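Local structure of ATP phosphoribosyltransferase regulatory subunit (Lactococcus lactis, 1Z7M) at residues B[159-164]-B[267-272]; B[177-182]-B[257-262]; B[143-148]-B[321-326]; B[172-177]-B[293-298]. The protein is required for the first step of histidine biosynthesis, as regulatory partner of ATP phosphoribosyltransferase, and may allow feedback control of that enzyme by histidine. All coordinates share one frame; numbering follows the deposited sequence.

Contact 1: B[159-164]-B[267-272]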
loop_
_atom_site.group_PDB
_atom_site.type_symbol
_atom_site.label_atom_id
_atom_site.label_comp_id
_atom_site.label_asym_id
_atom_site.label_seq_id
_atom_site.Cartn_x
_atom_site.Cartn_y
_atom_site.Cartn_z
ATOM N N ILE B 159 3.245 -2.656 -41.031
ATOM C CA ILE B 159 3.813 -3.167 -39.790
ATOM C C ILE B 159 4.825 -4.295 -40.038
ATOM O O ILE B 159 5.933 -4.248 -39.518
ATOM C CB ILE B 159 2.682 -3.627 -38.833
ATOM C CG1 ILE B 159 1.812 -2.424 -38.434
ATOM C CG2 ILE B 159 3.255 -4.252 -37.576
ATOM C CD1 ILE B 159 2.488 -1.440 -37.496
ATOM N N LEU B 160 4.461 -5.290 -40.843
ATOM C CA LEU B 160 5.366 -6.409 -41.156
ATOM C C LEU B 160 6.665 -5.936 -41.779
ATOM O O LEU B 160 7.743 -6.450 -41.498
ATOM C CB LEU B 160 4.699 -7.369 -42.133
ATOM C CG LEU B 160 3.871 -8.494 -41.533
ATOM C CD1 LEU B 160 3.058 -9.155 -42.616
ATOM C CD2 LEU B 160 4.795 -9.490 -40.876
ATOM N N SER B 161 6.533 -4.959 -42.659
ATOM C CA SER B 161 7.672 -4.387 -43.343
ATOM C C SER B 161 8.603 -3.715 -42.328
ATOM O O SER B 161 9.797 -4.033 -42.247
ATOM C CB SER B 161 7.168 -3.375 -44.359
ATOM O OG SER B 161 7.953 -3.434 -45.530
ATOM N N LEU B 162 8.036 -2.788 -41.556
ATOM C CA LEU B 162 8.755 -2.041 -40.522
ATOM C C LEU B 162 9.476 -2.983 -39.587
ATOM O O LEU B 162 10.656 -2.815 -39.323
ATOM C CB LEU B 162 7.778 -1.207 -39.707
ATOM C CG LEU B 162 8.063 0.286 -39.616
ATOM C CD1 LEU B 162 6.983 0.951 -38.762
ATOM C CD2 LEU B 162 9.439 0.511 -39.034
ATOM N N ALA B 163 8.747 -3.967 -39.073
ATOM C CA ALA B 163 9.312 -4.958 -38.171
ATOM C C ALA B 163 10.587 -5.562 -38.762
ATOM O O ALA B 163 11.598 -5.718 -38.073
ATOM C CB ALA B 163 8.290 -6.054 -37.898
ATOM N N LEU B 164 10.535 -5.907 -40.041
ATOM C CA LEU B 164 11.693 -6.477 -40.703
ATOM C C LEU B 164 12.854 -5.480 -40.724
ATOM O O LEU B 164 14.029 -5.857 -40.552
ATOM C CB LEU B 164 11.330 -6.886 -42.125
ATOM C CG LEU B 164 10.459 -8.132 -42.238
ATOM C CD1 LEU B 164 10.277 -8.469 -43.699
ATOM C CD2 LEU B 164 11.117 -9.290 -41.527
ATOM N N SER B 267 9.554 -11.544 -48.981
ATOM C CA SER B 267 10.647 -12.503 -49.170
ATOM C C SER B 267 11.945 -11.812 -49.607
ATOM O O SER B 267 13.053 -12.263 -49.306
ATOM C CB SER B 267 10.238 -13.569 -50.201
ATOM O OG SER B 267 10.003 -13.003 -51.491
ATOM N N MET B 268 11.798 -10.702 -50.315
ATOM C CA MET B 268 12.954 -9.961 -50.772
ATOM C C MET B 268 13.709 -9.349 -49.586
ATOM O O MET B 268 14.917 -9.539 -49.456
ATOM C CB MET B 268 12.496 -8.881 -51.747
ATOM C CG MET B 268 11.437 -7.981 -51.161
ATOM S SD MET B 268 10.340 -7.306 -52.394
ATOM C CE MET B 268 11.490 -6.304 -53.387
ATOM N N ILE B 269 12.994 -8.626 -48.724
ATOM C CA ILE B 269 13.588 -7.990 -47.539
ATOM C C ILE B 269 14.290 -9.024 -46.650
ATOM O O ILE B 269 15.418 -8.818 -46.208
ATOM C CB ILE B 269 12.514 -7.278 -46.665
ATOM C CG1 ILE B 269 11.780 -6.213 -47.469
ATOM C CG2 ILE B 269 13.167 -6.631 -45.463
ATOM C CD1 ILE B 269 10.706 -5.487 -46.661
ATOM N N LYS B 270 13.604 -10.133 -46.389
ATOM C CA LYS B 270 14.130 -11.213 -45.558
ATOM C C LYS B 270 13.281 -12.465 -45.740
ATOM O O LYS B 270 12.065 -12.380 -45.902
ATOM C CB LYS B 270 14.104 -10.811 -44.089
ATOM C CG LYS B 270 14.618 -11.887 -43.150
ATOM C CD LYS B 270 14.579 -11.420 -41.704
ATOM C CE LYS B 270 15.300 -12.395 -40.800
ATOM N NZ LYS B 270 16.734 -12.497 -41.171
ATOM N N PRO B 271 13.908 -13.651 -45.711
ATOM C CA PRO B 271 13.100 -14.861 -45.882
ATOM C C PRO B 271 12.146 -15.048 -44.709
ATOM O O PRO B 271 12.566 -15.236 -43.562
ATOM C CB PRO B 271 14.153 -15.966 -45.978
ATOM C CG PRO B 271 15.269 -15.451 -45.114
ATOM C CD PRO B 271 15.329 -13.986 -45.505
ATOM N N ILE B 272 10.856 -14.975 -44.998
ATOM C CA ILE B 272 9.838 -15.140 -43.972
ATOM C C ILE B 272 9.541 -16.619 -43.757
ATOM O O ILE B 272 9.705 -17.441 -44.659
ATOM C CB ILE B 272 8.528 -14.421 -44.366
ATOM C CG1 ILE B 272 8.812 -12.949 -44.639
ATOM C CG2 ILE B 272 7.498 -14.572 -43.270
ATOM C CD1 ILE B 272 9.565 -12.274 -43.535
#

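Contact 2: B[177-182]-B[257-262]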
loop_
_atom_site.group_PDB
_atom_site.type_symbol
_atom_site.label_atom_id
_atom_site.label_comp_id
_atom_site.label_asym_id
_atom_site.label_seq_id
_atom_site.Cartn_x
_atom_site.Cartn_y
_atom_site.Cartn_z
ATOM N N PHE B 177 12.268 -14.869 -38.719
ATOM C CA PHE B 177 11.013 -14.168 -38.544
ATOM C C PHE B 177 9.891 -15.163 -38.878
ATOM O O PHE B 177 9.966 -15.857 -39.894
ATOM C CB PHE B 177 10.992 -12.982 -39.490
ATOM C CG PHE B 177 9.872 -12.059 -39.250
ATOM C CD1 PHE B 177 10.010 -11.004 -38.365
ATOM C CD2 PHE B 177 8.668 -12.233 -39.915
ATOM C CE1 PHE B 177 8.959 -10.124 -38.143
ATOM C CE2 PHE B 177 7.605 -11.364 -39.706
ATOM C CZ PHE B 177 7.750 -10.303 -38.817
ATOM N N GLU B 178 8.869 -15.244 -38.025
ATOM C CA GLU B 178 7.749 -16.181 -38.221
ATOM C C GLU B 178 6.383 -15.519 -38.233
ATOM O O GLU B 178 6.059 -14.751 -37.333
ATOM C CB GLU B 178 7.718 -17.235 -37.112
ATOM C CG GLU B 178 8.881 -18.209 -37.094
ATOM C CD GLU B 178 8.887 -19.077 -35.837
ATOM O OE1 GLU B 178 9.777 -19.949 -35.716
ATOM O OE2 GLU B 178 8.009 -18.886 -34.963
ATOM N N ILE B 179 5.572 -15.830 -39.238
ATOM C CA ILE B 179 4.233 -15.269 -39.303
ATOM C C ILE B 179 3.181 -16.358 -39.183
ATOM O O ILE B 179 3.427 -17.522 -39.499
ATOM C CB ILE B 179 4.002 -14.508 -40.598
ATOM C CG1 ILE B 179 4.259 -15.418 -41.795
ATOM C CG2 ILE B 179 4.900 -13.307 -40.641
ATOM C CD1 ILE B 179 3.982 -14.746 -43.121
ATOM N N GLY B 180 2.002 -15.970 -38.722
ATOM C CA GLY B 180 0.938 -16.936 -38.555
ATOM C C GLY B 180 -0.439 -16.311 -38.639
ATOM O O GLY B 180 -0.573 -15.115 -38.915
ATOM N N SER B 181 -1.461 -17.127 -38.394
ATOM C CA SER B 181 -2.839 -16.666 -38.451
ATOM C C SER B 181 -3.731 -17.202 -37.331
ATOM O O SER B 181 -3.892 -18.411 -37.178
ATOM C CB SER B 181 -3.436 -17.054 -39.793
ATOM O OG SER B 181 -4.797 -16.681 -39.857
ATOM N N ALA B 182 -4.308 -16.291 -36.551
ATOM C CA ALA B 182 -5.186 -16.671 -35.460
ATOM C C ALA B 182 -6.403 -17.327 -36.081
ATOM O O ALA B 182 -6.970 -18.269 -35.537
ATOM C CB ALA B 182 -5.603 -15.444 -34.671
ATOM N N ASP B 257 -3.204 -18.778 -47.652
ATOM C CA ASP B 257 -2.888 -18.016 -48.854
ATOM C C ASP B 257 -2.426 -16.620 -48.464
ATOM O O ASP B 257 -1.459 -16.110 -49.021
ATOM C CB ASP B 257 -4.110 -17.888 -49.765
ATOM C CG ASP B 257 -4.241 -19.049 -50.739
ATOM O OD1 ASP B 257 -3.220 -19.743 -51.002
ATOM O OD2 ASP B 257 -5.366 -19.248 -51.255
ATOM N N GLN B 258 -3.130 -16.002 -47.517
ATOM C CA GLN B 258 -2.777 -14.667 -47.045
ATOM C C GLN B 258 -1.336 -14.646 -46.521
ATOM O O GLN B 258 -0.556 -13.753 -46.853
ATOM C CB GLN B 258 -3.740 -14.224 -45.946
ATOM C CG GLN B 258 -3.504 -12.802 -45.483
ATOM C CD GLN B 258 -3.825 -11.770 -46.544
ATOM O OE1 GLN B 258 -4.987 -11.516 -46.839
ATOM N NE2 GLN B 258 -2.794 -11.172 -47.124
ATOM N N LEU B 259 -0.985 -15.631 -45.702
ATOM C CA LEU B 259 0.368 -15.710 -45.163
ATOM C C LEU B 259 1.350 -15.871 -46.317
ATOM O O LEU B 259 2.398 -15.239 -46.345
ATOM C CB LEU B 259 0.504 -16.904 -44.208
ATOM C CG LEU B 259 -0.421 -16.905 -42.991
ATOM C CD1 LEU B 259 -0.294 -18.216 -42.254
ATOM C CD2 LEU B 259 -0.089 -15.736 -42.091
ATOM N N LYS B 260 0.997 -16.725 -47.270
ATOM C CA LYS B 260 1.845 -16.968 -48.424
ATOM C C LYS B 260 2.144 -15.668 -49.186
ATOM O O LYS B 260 3.275 -15.463 -49.615
ATOM C CB LYS B 260 1.176 -17.996 -49.336
ATOM C CG LYS B 260 2.053 -18.490 -50.469
ATOM C CD LYS B 260 1.251 -19.340 -51.438
ATOM C CE LYS B 260 1.795 -19.217 -52.850
ATOM N NZ LYS B 260 0.809 -19.640 -53.907
ATOM N N GLU B 261 1.142 -14.796 -49.344
ATOM C CA GLU B 261 1.331 -13.513 -50.045
ATOM C C GLU B 261 2.416 -12.718 -49.334
ATOM O O GLU B 261 3.414 -12.313 -49.934
ATOM C CB GLU B 261 0.048 -12.664 -50.062
ATOM C CG GLU B 261 -0.998 -13.048 -51.117
ATOM C CD GLU B 261 -2.132 -11.993 -51.267
ATOM O OE1 GLU B 261 -1.826 -10.830 -51.650
ATOM O OE2 GLU B 261 -3.324 -12.327 -51.008
ATOM N N PHE B 262 2.204 -12.494 -48.043
ATOM C CA PHE B 262 3.159 -11.770 -47.217
ATOM C C PHE B 262 4.529 -12.419 -47.382
ATOM O O PHE B 262 5.535 -11.739 -47.552
ATOM C CB PHE B 262 2.734 -11.845 -45.745
ATOM C CG PHE B 262 1.482 -11.071 -45.422
ATOM C CD1 PHE B 262 0.661 -11.464 -44.367
ATOM C CD2 PHE B 262 1.129 -9.946 -46.165
ATOM C CE1 PHE B 262 -0.494 -10.751 -44.057
ATOM C CE2 PHE B 262 -0.025 -9.226 -45.863
ATOM C CZ PHE B 262 -0.839 -9.631 -44.805
#

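Contact 3: B[143-148]-B[321-326]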
loop_
_atom_site.group_PDB
_atom_site.type_symbol
_atom_site.label_atom_id
_atom_site.label_comp_id
_atom_site.label_asym_id
_atom_site.label_seq_id
_atom_site.Cartn_x
_atom_site.Cartn_y
_atom_site.Cartn_z
ATOM N N ILE B 143 10.618 -1.610 -26.910
ATOM C CA ILE B 143 10.495 -0.571 -27.940
ATOM C C ILE B 143 9.450 -1.122 -28.912
ATOM O O ILE B 143 9.571 -2.243 -29.385
ATOM C CB ILE B 143 11.805 -0.307 -28.720
ATOM C CG1 ILE B 143 12.925 0.099 -27.775
ATOM C CG2 ILE B 143 11.589 0.835 -29.667
ATOM C CD1 ILE B 143 14.222 0.431 -28.468
ATOM N N GLY B 144 8.413 -0.352 -29.200
ATOM C CA GLY B 144 7.405 -0.863 -30.097
ATOM C C GLY B 144 6.583 0.227 -30.729
ATOM O O GLY B 144 6.748 1.399 -30.405
ATOM N N ILE B 145 5.697 -0.167 -31.639
ATOM C CA ILE B 145 4.822 0.772 -32.348
ATOM C C ILE B 145 3.408 0.204 -32.449
ATOM O O ILE B 145 3.208 -1.005 -32.363
ATOM C CB ILE B 145 5.329 1.047 -33.782
ATOM C CG1 ILE B 145 5.489 -0.281 -34.520
ATOM C CG2 ILE B 145 6.635 1.820 -33.742
ATOM C CD1 ILE B 145 5.790 -0.111 -35.978
ATOM N N GLU B 146 2.437 1.089 -32.623
ATOM C CA GLU B 146 1.037 0.695 -32.742
ATOM C C GLU B 146 0.428 1.423 -33.931
ATOM O O GLU B 146 0.655 2.616 -34.120
ATOM C CB GLU B 146 0.252 1.080 -31.490
ATOM C CG GLU B 146 0.790 0.510 -30.203
ATOM C CD GLU B 146 0.650 -1.001 -30.123
ATOM O OE1 GLU B 146 -0.452 -1.495 -30.442
ATOM O OE2 GLU B 146 1.626 -1.694 -29.731
ATOM N N LEU B 147 -0.348 0.714 -34.737
ATOM C CA LEU B 147 -0.978 1.332 -35.881
ATOM C C LEU B 147 -2.486 1.298 -35.660
ATOM O O LEU B 147 -3.063 0.227 -35.490
ATOM C CB LEU B 147 -0.601 0.567 -37.143
ATOM C CG LEU B 147 -0.178 1.451 -38.313
ATOM C CD1 LEU B 147 0.092 0.591 -39.519
ATOM C CD2 LEU B 147 -1.263 2.475 -38.608
ATOM N N PHE B 148 -3.124 2.464 -35.642
ATOM C CA PHE B 148 -4.576 2.533 -35.420
ATOM C C PHE B 148 -5.298 3.318 -36.506
ATOM O O PHE B 148 -4.823 4.369 -36.928
ATOM C CB PHE B 148 -4.892 3.222 -34.090
ATOM C CG PHE B 148 -4.324 2.535 -32.891
ATOM C CD1 PHE B 148 -3.675 3.272 -31.910
ATOM C CD2 PHE B 148 -4.471 1.165 -32.714
ATOM C CE1 PHE B 148 -3.179 2.663 -30.769
ATOM C CE2 PHE B 148 -3.977 0.544 -31.573
ATOM C CZ PHE B 148 -3.331 1.295 -30.599
ATOM N N ILE B 321 -2.973 -2.734 -34.950
ATOM C CA ILE B 321 -1.883 -3.682 -35.074
ATOM C C ILE B 321 -0.578 -3.020 -34.647
ATOM O O ILE B 321 -0.442 -1.798 -34.700
ATOM C CB ILE B 321 -1.792 -4.226 -36.550
ATOM C CG1 ILE B 321 -0.599 -5.168 -36.708
ATOM C CG2 ILE B 321 -1.690 -3.071 -37.553
ATOM C CD1 ILE B 321 -0.569 -5.859 -38.054
ATOM N N GLY B 322 0.373 -3.829 -34.201
ATOM C CA GLY B 322 1.645 -3.292 -33.778
ATOM C C GLY B 322 2.567 -4.407 -33.368
ATOM O O GLY B 322 2.250 -5.581 -33.528
ATOM N N PHE B 323 3.730 -4.041 -32.861
ATOM C CA PHE B 323 4.678 -5.037 -32.401
ATOM C C PHE B 323 5.530 -4.440 -31.293
ATOM O O PHE B 323 5.486 -3.230 -31.045
ATOM C CB PHE B 323 5.532 -5.587 -33.566
ATOM C CG PHE B 323 6.473 -4.594 -34.182
ATOM C CD1 PHE B 323 7.641 -4.225 -33.536
ATOM C CD2 PHE B 323 6.206 -4.063 -35.437
ATOM C CE1 PHE B 323 8.536 -3.342 -34.136
ATOM C CE2 PHE B 323 7.091 -3.181 -36.049
ATOM C CZ PHE B 323 8.259 -2.819 -35.397
ATOM N N CYS B 324 6.299 -5.293 -30.629
ATOM C CA CYS B 324 7.114 -4.862 -29.515
ATOM C C CYS B 324 8.470 -5.529 -29.489
ATOM O O CYS B 324 8.583 -6.724 -29.760
ATOM C CB CYS B 324 6.366 -5.156 -28.225
ATOM S SG CYS B 324 7.398 -5.223 -26.786
ATOM N N CYS B 325 9.495 -4.745 -29.158
ATOM C CA CYS B 325 10.875 -5.235 -29.104
ATOM C C CYS B 325 11.318 -5.503 -27.681
ATOM O O CYS B 325 11.220 -4.642 -26.813
ATOM C CB CYS B 325 11.840 -4.230 -29.754
ATOM S SG CYS B 325 11.491 -3.914 -31.484
ATOM N N HIS B 326 11.825 -6.707 -27.461
ATOM C CA HIS B 326 12.286 -7.114 -26.161
ATOM C C HIS B 326 13.777 -6.878 -26.068
ATOM O O HIS B 326 14.577 -7.792 -26.231
ATOM C CB HIS B 326 11.913 -8.573 -25.955
ATOM C CG HIS B 326 10.452 -8.836 -26.153
ATOM N ND1 HIS B 326 9.981 -9.789 -27.031
ATOM C CD2 HIS B 326 9.359 -8.216 -25.650
ATOM C CE1 HIS B 326 8.661 -9.738 -27.066
ATOM N NE2 HIS B 326 8.259 -8.791 -26.239
#

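Contact 4: B[172-177]-B[293-298]. With PO4 (phosphate ion), chain J.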
loop_
_atom_site.group_PDB
_atom_site.type_symbol
_atom_site.label_atom_id
_atom_site.label_comp_id
_atom_site.label_asym_id
_atom_site.label_seq_id
_atom_site.Cartn_x
_atom_site.Cartn_y
_atom_site.Cartn_z
ATOM N N LEU B 172 22.026 -8.249 -34.791
ATOM C CA LEU B 172 21.945 -9.698 -34.624
ATOM C C LEU B 172 22.197 -10.447 -35.928
ATOM O O LEU B 172 21.513 -10.205 -36.916
ATOM C CB LEU B 172 20.574 -10.057 -34.075
ATOM C CG LEU B 172 20.245 -9.439 -32.722
ATOM C CD1 LEU B 172 18.791 -9.682 -32.414
ATOM C CD2 LEU B 172 21.117 -10.054 -31.656
ATOM N N ASN B 173 23.159 -11.372 -35.916
ATOM C CA ASN B 173 23.524 -12.144 -37.110
ATOM C C ASN B 173 22.510 -13.179 -37.584
ATOM O O ASN B 173 22.035 -13.096 -38.711
ATOM C CB ASN B 173 24.864 -12.851 -36.912
ATOM C CG ASN B 173 25.920 -11.947 -36.324
ATOM O OD1 ASN B 173 26.014 -10.761 -36.674
ATOM N ND2 ASN B 173 26.743 -12.506 -35.432
ATOM N N LYS B 174 22.180 -14.158 -36.748
ATOM C CA LYS B 174 21.223 -15.194 -37.144
ATOM C C LYS B 174 19.819 -15.070 -36.520
ATOM O O LYS B 174 19.583 -15.497 -35.383
ATOM C CB LYS B 174 21.814 -16.567 -36.832
ATOM C CG LYS B 174 20.950 -17.724 -37.293
ATOM C CD LYS B 174 21.687 -19.038 -37.138
ATOM C CE LYS B 174 22.971 -19.021 -37.958
ATOM N NZ LYS B 174 23.783 -20.258 -37.777
ATOM N N THR B 175 18.888 -14.497 -37.281
ATOM C CA THR B 175 17.519 -14.311 -36.799
ATOM C C THR B 175 16.430 -14.739 -37.772
ATOM O O THR B 175 16.453 -14.388 -38.951
ATOM C CB THR B 175 17.207 -12.825 -36.454
ATOM O OG1 THR B 175 17.212 -12.031 -37.650
ATOM C CG2 THR B 175 18.220 -12.272 -35.471
ATOM N N VAL B 176 15.453 -15.474 -37.261
ATOM C CA VAL B 176 14.339 -15.910 -38.079
ATOM C C VAL B 176 13.062 -15.163 -37.703
ATOM O O VAL B 176 12.809 -14.860 -36.534
ATOM C CB VAL B 176 14.099 -17.422 -37.940
ATOM C CG1 VAL B 176 15.399 -18.157 -38.183
ATOM C CG2 VAL B 176 13.537 -17.750 -36.573
ATOM N N PHE B 177 12.268 -14.869 -38.719
ATOM C CA PHE B 177 11.013 -14.168 -38.544
ATOM C C PHE B 177 9.891 -15.163 -38.878
ATOM O O PHE B 177 9.966 -15.857 -39.894
ATOM C CB PHE B 177 10.992 -12.982 -39.490
ATOM C CG PHE B 177 9.872 -12.059 -39.250
ATOM C CD1 PHE B 177 10.010 -11.004 -38.365
ATOM C CD2 PHE B 177 8.668 -12.233 -39.915
ATOM C CE1 PHE B 177 8.959 -10.124 -38.143
ATOM C CE2 PHE B 177 7.605 -11.364 -39.706
ATOM C CZ PHE B 177 7.750 -10.303 -38.817
ATOM N N TYR B 293 13.062 -14.598 -33.639
ATOM C CA TYR B 293 14.040 -15.141 -32.704
ATOM C C TYR B 293 15.479 -14.938 -33.157
ATOM O O TYR B 293 15.739 -14.689 -34.330
ATOM C CB TYR B 293 13.803 -16.636 -32.489
ATOM C CG TYR B 293 12.517 -16.968 -31.775
ATOM C CD1 TYR B 293 11.286 -16.828 -32.411
ATOM C CD2 TYR B 293 12.531 -17.408 -30.453
ATOM C CE1 TYR B 293 10.093 -17.114 -31.746
ATOM C CE2 TYR B 293 11.346 -17.699 -29.775
ATOM C CZ TYR B 293 10.131 -17.547 -30.423
ATOM O OH TYR B 293 8.953 -17.791 -29.747
ATOM N N SER B 294 16.405 -15.031 -32.205
ATOM C CA SER B 294 17.836 -14.903 -32.474
ATOM C C SER B 294 18.463 -16.176 -31.968
ATOM O O SER B 294 18.120 -16.642 -30.883
ATOM C CB SER B 294 18.459 -13.726 -31.713
ATOM O OG SER B 294 19.862 -13.924 -31.527
ATOM N N SER B 295 19.379 -16.744 -32.740
ATOM C CA SER B 295 20.027 -17.971 -32.308
ATOM C C SER B 295 20.740 -17.728 -30.993
ATOM O O SER B 295 21.144 -18.670 -30.326
ATOM C CB SER B 295 21.033 -18.441 -33.357
ATOM O OG SER B 295 21.909 -17.387 -33.736
ATOM N N ALA B 296 20.869 -16.460 -30.614
ATOM C CA ALA B 296 21.563 -16.089 -29.383
ATOM C C ALA B 296 20.692 -15.856 -28.142
ATOM O O ALA B 296 21.172 -15.345 -27.129
ATOM C CB ALA B 296 22.426 -14.862 -29.642
ATOM N N ALA B 297 19.418 -16.220 -28.210
ATOM C CA ALA B 297 18.528 -16.057 -27.070
ATOM C C ALA B 297 17.392 -17.060 -27.172
ATOM O O ALA B 297 17.028 -17.496 -28.265
ATOM C CB ALA B 297 17.985 -14.652 -27.023
ATOM N N ASN B 298 16.816 -17.400 -26.028
ATOM C CA ASN B 298 15.750 -18.389 -25.965
ATOM C C ASN B 298 14.376 -17.745 -26.050
ATOM O O ASN B 298 13.356 -18.412 -26.243
ATOM C CB ASN B 298 15.886 -19.157 -24.658
ATOM C CG ASN B 298 17.336 -19.357 -24.258
ATOM O OD1 ASN B 298 18.070 -20.128 -24.882
ATOM N ND2 ASN B 298 17.763 -18.641 -23.229
HETATM P P PO4 J . 6.470 -19.955 -31.006
HETATM O O1 PO4 J . 6.786 -19.579 -32.227
HETATM O O2 PO4 J . 6.646 -19.261 -29.824
HETATM O O3 PO4 J . 4.647 -19.745 -31.106
HETATM O O4 PO4 J . 6.320 -21.461 -30.775
#

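Contact 1: B[159-164]-B[267-272]
Leu164 on helix 152-169 carries the apolar part of this contact, meeting Ile269, Lys270 and Ile272 where the chain passes from helix 250-267 into strand 272-274. CG2 of Ile269 lies 3.8 Å from Leu164 CB and also touches Leu164 CD1. Ile272 CD1 approaches both methyls of the leucine, 3.9 Å from Leu164 CD1 and equally far from Leu164 CD2. The third neighbour is a methylene, Lys270 CD, 4.1 Å from Leu164 CD2. Leu266 of helix 250-267 also packs on Leu164. The chain after helix 250-267 is thus laid on helix 152-169, which itself lies against the large sheet of the class II synthetase-like fold.

Polar groups contribute little. Ser161 OG rests 3.6 Å from Ile269 CD1, a van der Waals contact, and no hydrogen bond joins the two segments. Lys270 uses its aliphatic chain here: extended as far as CE, it then bends (chi4 62°) to place NZ, which makes a weak hydrogen bond to Thr175 O of strand 175-181.

With Ile269 exposed and Leu164 buried, the grip is hydrophobic and at the protein surface, held by the fit of methyl groups without the directionality of hydrogen bonds.

Contact 2: B[177-182]-B[257-262]
Ser181 OG is held by two groups, Asp287 OD1 and the backbone N of Phe184, both by hydrogen bonds. With OG anti to the backbone N of Ser181 (chi1 177°), the hydroxyl caps Phe184 N at the start of helix 182-191, while CB of Ser181 touches Leu259 CD1 at 4.2 Å. Leu259 projects from helix 250-267 onto the strand backbone: its CD2 lies 3.3 Å from Gly180 O, and its CD1 is near Gly180 CA and C. Gly180 presents its main chain here, and a CB on it would point the other way. Shortening Leu259 to an alanine would probably open a gap over Gly180 and take from Ser181 CB its neighbour on the helix.

The helix packs on a face of the large sheet of the class II synthetase-like fold, where strand 175-181 lies between strands 288-294 and 272-274. The short helix and strand segments approach to 8.6 Å between axes and run nearly antiparallel, at 154°. One residue before Gly180 in the strand, Ile179 CD1 sits 3.6 Å from Leu259 O and 4.1 Å from Phe262 CB. Gln258 NE2, one helical turn before Phe262, lies 3.4 Å above the plane of the Phe262 ring, offset toward the rim. Outside the two segments, Glu178 OE2 forms a salt bridge with a basic side chain of another protein's chain.

Contact 3: B[143-148]-B[321-326]
Ile145 and Phe323 make the closest side-chain packing of this antiparallel strand pair. Ile145 CG1 lies over one face of the Phe323 ring, 3.9 Å from its centroid and 21° off the normal, a CH-pi contact; CD1 of Ile145 is close to the rim atoms CE2 and CZ. On the same face of the sheet as Ile145 and Phe323, Leu147 CB meets Ile321 CG2 at 3.8 Å and Ile143 CB meets Cys325 CB at 4.1 Å, and helix 152-169 covers the centre with Ile159, Leu162 and Ala163. An alanine in place of Phe323 would probably leave Ile145 without its aromatic partner and open a gap next to Ile159 and Ala163.

The opposite face is sparser in side chains. Gly144 and Gly322 bring none, which lets the backbones come close there; a CB on either would clash with the other strand. Cys324 is partly exposed, and Glu146 turns OE1 to Tyr307 OH, with a weak hydrogen bond between OE2 and Thr102 OG1.

Three pairs of backbone hydrogen bonds join the strands, among them Phe323 N to Ile145 O at 3.1 Å. The backbone ladder thus fixes the register, while the apolar face packs the sheet against helix 152-169.

Contact 4: B[172-177]-B[293-298]
Val176 and Tyr293 form an antiparallel hydrogen-bonded pair (Tyr293 N to Val176 O 2.9 Å, Val176 N to Tyr293 O 3.0 Å) next to the non-hydrogen-bonded pair of Thr175 and Ser294, and Ser295 N closes the ladder on Lys174 O at 2.9 Å as the chain enters a type I beta turn from Ser294 to Ala297.

The same Lys174 O takes a weak, longer bond from Ser295 OG, which also lies beside Lys174 CB. The lysine chain starts extended, with CG anti to the backbone N (chi1 -176°), and passes the serine with CG and CD. On the face of the sheet shared by Thr175 and Ser294, Thr175 CG2 meets Ser294 CB at 4.0 Å, and Leu172 adds its methyls around Ser294. On the other face Val176 CG2 touches Tyr293 CB at 4.2 Å. The Tyr293 ring extends beyond the strand pair, and its OH donates to O2 of a phosphate ion at 2.7 Å. That ion, probably from the crystallisation liquor, is also bound by Lys291 NZ of another protein's chain. Lys174 and Val176 pack on aromatic side chains of another protein's chain.

Leu172 and Ala296 lean on helix 327-338, Thr175 and Phe177 on helix 152-169, and Val176 on Ile273 of strand 272-274, which flanks strand 175-181.

How the contacts relate
Contacts 2 and 3 are buried, contact 4 is partly so, and contact 1 lies at the surface. Contacts 3 and 4 each tie neighbouring strands of the large sheet by backbone hydrogen bonds, whereas contacts 1 and 2 have none across them and rely on apolar side chains. Strand 175-181 is common to contacts 2 and 4, which share Phe177; that ring also packs on Leu160, Leu164 and Ile272 of contact 1. Helix 152-169 links contact 1 to contact 3, as Leu162 packs on Ile145 and Ile159 on Leu147 and Phe323. Contacts 2 and 3 do not touch, their nearest atoms about 7 Å apart. Contacts 2 and 4 also reach another protein's chain.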